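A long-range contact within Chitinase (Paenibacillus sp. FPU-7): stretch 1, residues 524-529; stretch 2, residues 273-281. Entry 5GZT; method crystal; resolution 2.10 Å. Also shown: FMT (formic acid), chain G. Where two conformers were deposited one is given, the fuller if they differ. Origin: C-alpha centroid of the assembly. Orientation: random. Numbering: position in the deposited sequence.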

# COMPACT_ATOMS: atom_id res chain seq x y z
N ALA B 524 13.84 -7.42 5.66
CA ALA B 524 12.84 -6.44 6.17
C ALA B 524 12.16 -5.71 5.03
O ALA B 524 10.91 -5.69 4.97
CB ALA B 524 13.49 -5.44 7.17
N GLU B 525 13.01 -5.19 4.13
CA GLU B 525 12.74 -4.60 2.82
C GLU B 525 11.56 -5.22 2.02
O GLU B 525 10.96 -4.58 1.16
CB GLU B 525 14.03 -4.78 1.95
CG GLU B 525 14.24 -3.70 0.91
CD GLU B 525 15.69 -3.54 0.53
OE1 GLU B 525 16.19 -2.38 0.35
OE2 GLU B 525 16.32 -4.61 0.43
N LYS B 526 11.35 -6.49 2.23
CA LYS B 526 10.40 -7.25 1.44
C LYS B 526 9.21 -7.73 2.32
O LYS B 526 8.45 -8.68 1.92
CB LYS B 526 11.12 -8.48 0.81
CG LYS B 526 12.05 -8.14 -0.35
CD LYS B 526 12.57 -9.36 -1.09
CE LYS B 526 13.07 -8.93 -2.50
NZ LYS B 526 13.44 -10.14 -3.28
N LEU B 527 9.07 -7.15 3.52
CA LEU B 527 7.98 -7.58 4.42
C LEU B 527 6.95 -6.49 4.55
O LEU B 527 7.26 -5.39 5.08
CB LEU B 527 8.49 -7.92 5.79
CG LEU B 527 9.29 -9.24 5.83
CD1 LEU B 527 9.83 -9.32 7.24
CD2 LEU B 527 8.46 -10.46 5.51
N MET B 528 5.72 -6.79 4.13
CA MET B 528 4.60 -5.88 4.35
C MET B 528 3.85 -6.42 5.58
O MET B 528 3.56 -7.63 5.74
CB MET B 528 3.65 -5.83 3.19
CG MET B 528 4.19 -5.26 1.92
SD MET B 528 4.24 -3.51 1.80
CE MET B 528 2.50 -3.08 1.65
N VAL B 529 3.53 -5.48 6.44
CA VAL B 529 2.78 -5.81 7.64
C VAL B 529 1.29 -5.72 7.33
O VAL B 529 0.85 -4.72 6.75
CB VAL B 529 3.19 -4.82 8.74
CG1 VAL B 529 2.19 -4.80 9.90
CG2 VAL B 529 4.60 -5.19 9.19
C FMT G . 13.34 -9.22 -6.70
O1 FMT G . 13.11 -10.26 -7.35
O2 FMT G . 14.28 -9.12 -5.74
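Stretch 2 (273-281) AFVQGKIVS

Stretch 2 lies across stretch 1 as two short strand segments, 273-275 and 278-281, joined by a turn at Gln-276 and Gly-277. The first segment enters from earlier in the chain and the second continues beyond Ser-281. Gly-277 adopts phi/psi of 102/15°, a conformation in which a CB would be jammed against the carbonyl oxygen of Gln-276, so the turn itself calls for glycine. In stretch 1 a turn leads into a strand, 527-529, which also runs on later in the chain. The N-to-C directions of this strand and strand 278-281 differ by 60° (signed crossing angle -60°), so the two are neither parallel nor antiparallel, and their axes approach no closer than 8.6 Å. No direct hydrogen bond links the two stretches; side-chain packing and one bridging water make the contact, which buries 334 Å² in total over both sides.

At the start of stretch 1, Ala-524 is out of reach of stretch 2, but its carbonyl shapes the turn: Leu-527 N donates a hydrogen bond to Ala-524 O at 2.8 Å, closing the backbone just as the strand begins. Within this turn Glu-525 makes the first contact. Glu-525 CA lies 6.6 Å from Phe-274 CA. Although the CA-to-CB bond of Glu-525 points sideways, chi1 in the t well places Glu-525 CG 3.6 Å from Phe-274 CB. The backbone of Glu-525 takes part as well, through water 1, which donates to Glu-525 O at 2.8 Å and accepts from Lys-278 NZ at 2.9 Å. The water thereby ties the turn to a lysine that projects from the second strand segment.

Lys-526 also starts sideways, and its long side chain, m at chi1 and t thereafter, extends to the aromatic ring of Phe-274. Lys-526 CE is 3.6 Å from Phe-274 CE2, an oblique approach that sets the aliphatic end of the lysine against the ring. Just beyond, Lys-526 NZ donates a hydrogen bond to O2 of a formic acid molecule at 2.8 Å. The same O2 lies at the edge of the Phe-274 ring, 3.6 Å from CZ, so the formic acid, probably acquired from the crystallisation liquor, touches both stretches.

The strand then alternates. Leu-527 and Val-529 are out of reach, whereas Met-528, between them, points toward stretch 2 and has 90 Å² of its area covered by it. Met-528 CA is 8.1 Å from Lys-278 CA, a gap spanned by a side chain that is m at all three chi angles. Met-528 SD rests 3.7 Å from Lys-278 CE, and the terminal methyl, Met-528 CE, lies 3.6 Å from the backbone Lys-278 O. That methyl also packs against Val-280, with Met-528 CE 3.4 Å from Val-280 CG2. Stretch 2 alternates in a matching way: Lys-278 and Val-280 point toward stretch 1, while Ile-279 between them points away, leaving the methionine to lodge against the two residues on the facing side of the strand.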

# COMPACT_ATOMS: atom_id res chain seq x y z
N ALA B 273 16.05 -2.13 -6.38
CA ALA B 273 15.97 -1.67 -4.99
C ALA B 273 14.52 -1.41 -4.61
O ALA B 273 13.67 -1.18 -5.47
CB ALA B 273 16.72 -0.37 -4.81
N PHE B 274 14.27 -1.36 -3.31
CA PHE B 274 12.89 -1.23 -2.82
C PHE B 274 12.80 -0.02 -1.92
O PHE B 274 13.55 0.09 -0.95
CB PHE B 274 12.54 -2.48 -2.08
CG PHE B 274 12.68 -3.72 -2.92
CD1 PHE B 274 11.72 -4.02 -3.86
CD2 PHE B 274 13.79 -4.54 -2.81
CE1 PHE B 274 11.82 -5.15 -4.65
CE2 PHE B 274 13.92 -5.67 -3.63
CZ PHE B 274 12.92 -5.98 -4.55
N VAL B 275 11.91 0.90 -2.27
CA VAL B 275 11.72 2.15 -1.52
C VAL B 275 10.53 1.91 -0.55
O VAL B 275 9.48 1.40 -0.96
CB VAL B 275 11.52 3.32 -2.50
CG1 VAL B 275 11.10 4.59 -1.81
CG2 VAL B 275 12.85 3.58 -3.24
N GLN B 276 10.75 2.19 0.74
CA GLN B 276 9.73 2.01 1.77
C GLN B 276 8.45 2.82 1.41
O GLN B 276 8.46 3.68 0.54
CB GLN B 276 10.25 2.48 3.14
CG GLN B 276 11.32 1.62 3.77
CD GLN B 276 11.79 2.21 5.12
OE1 GLN B 276 11.12 3.06 5.72
NE2 GLN B 276 12.95 1.76 5.59
N GLY B 277 7.36 2.54 2.11
CA GLY B 277 6.14 3.34 1.99
C GLY B 277 5.02 2.75 1.15
O GLY B 277 4.04 3.43 0.85
N LYS B 278 5.07 1.49 0.84
CA LYS B 278 3.95 0.93 0.08
C LYS B 278 2.70 0.79 0.97
O LYS B 278 2.79 0.44 2.17
CB LYS B 278 4.28 -0.45 -0.46
CG LYS B 278 5.23 -0.49 -1.64
CD LYS B 278 5.20 -1.90 -2.26
CE LYS B 278 5.92 -2.97 -1.46
NZ LYS B 278 7.37 -2.82 -1.83
N ILE B 279 1.54 1.05 0.37
CA ILE B 279 0.24 0.78 1.02
C ILE B 279 -0.56 -0.05 0.08
O ILE B 279 -0.92 0.41 -0.97
CB ILE B 279 -0.49 2.05 1.40
CG1 ILE B 279 0.35 2.88 2.40
CG2 ILE B 279 -1.82 1.65 2.05
CD1 ILE B 279 -0.19 4.28 2.60
N VAL B 280 -0.69 -1.33 0.41
CA VAL B 280 -1.44 -2.27 -0.39
C VAL B 280 -2.88 -2.37 0.14
O VAL B 280 -3.11 -2.89 1.21
CB VAL B 280 -0.80 -3.65 -0.35
CG1 VAL B 280 -1.71 -4.69 -0.99
CG2 VAL B 280 0.52 -3.60 -1.12
N SER B 281 -3.80 -1.80 -0.62
CA SER B 281 -5.24 -1.85 -0.36
C SER B 281 -5.93 -2.99 -1.12
O SER B 281 -6.02 -2.95 -2.33
CB SER B 281 -5.87 -0.49 -0.70
OG SER B 281 -7.31 -0.54 -0.66
O HOH W 1 9.53 -4.59 -1.24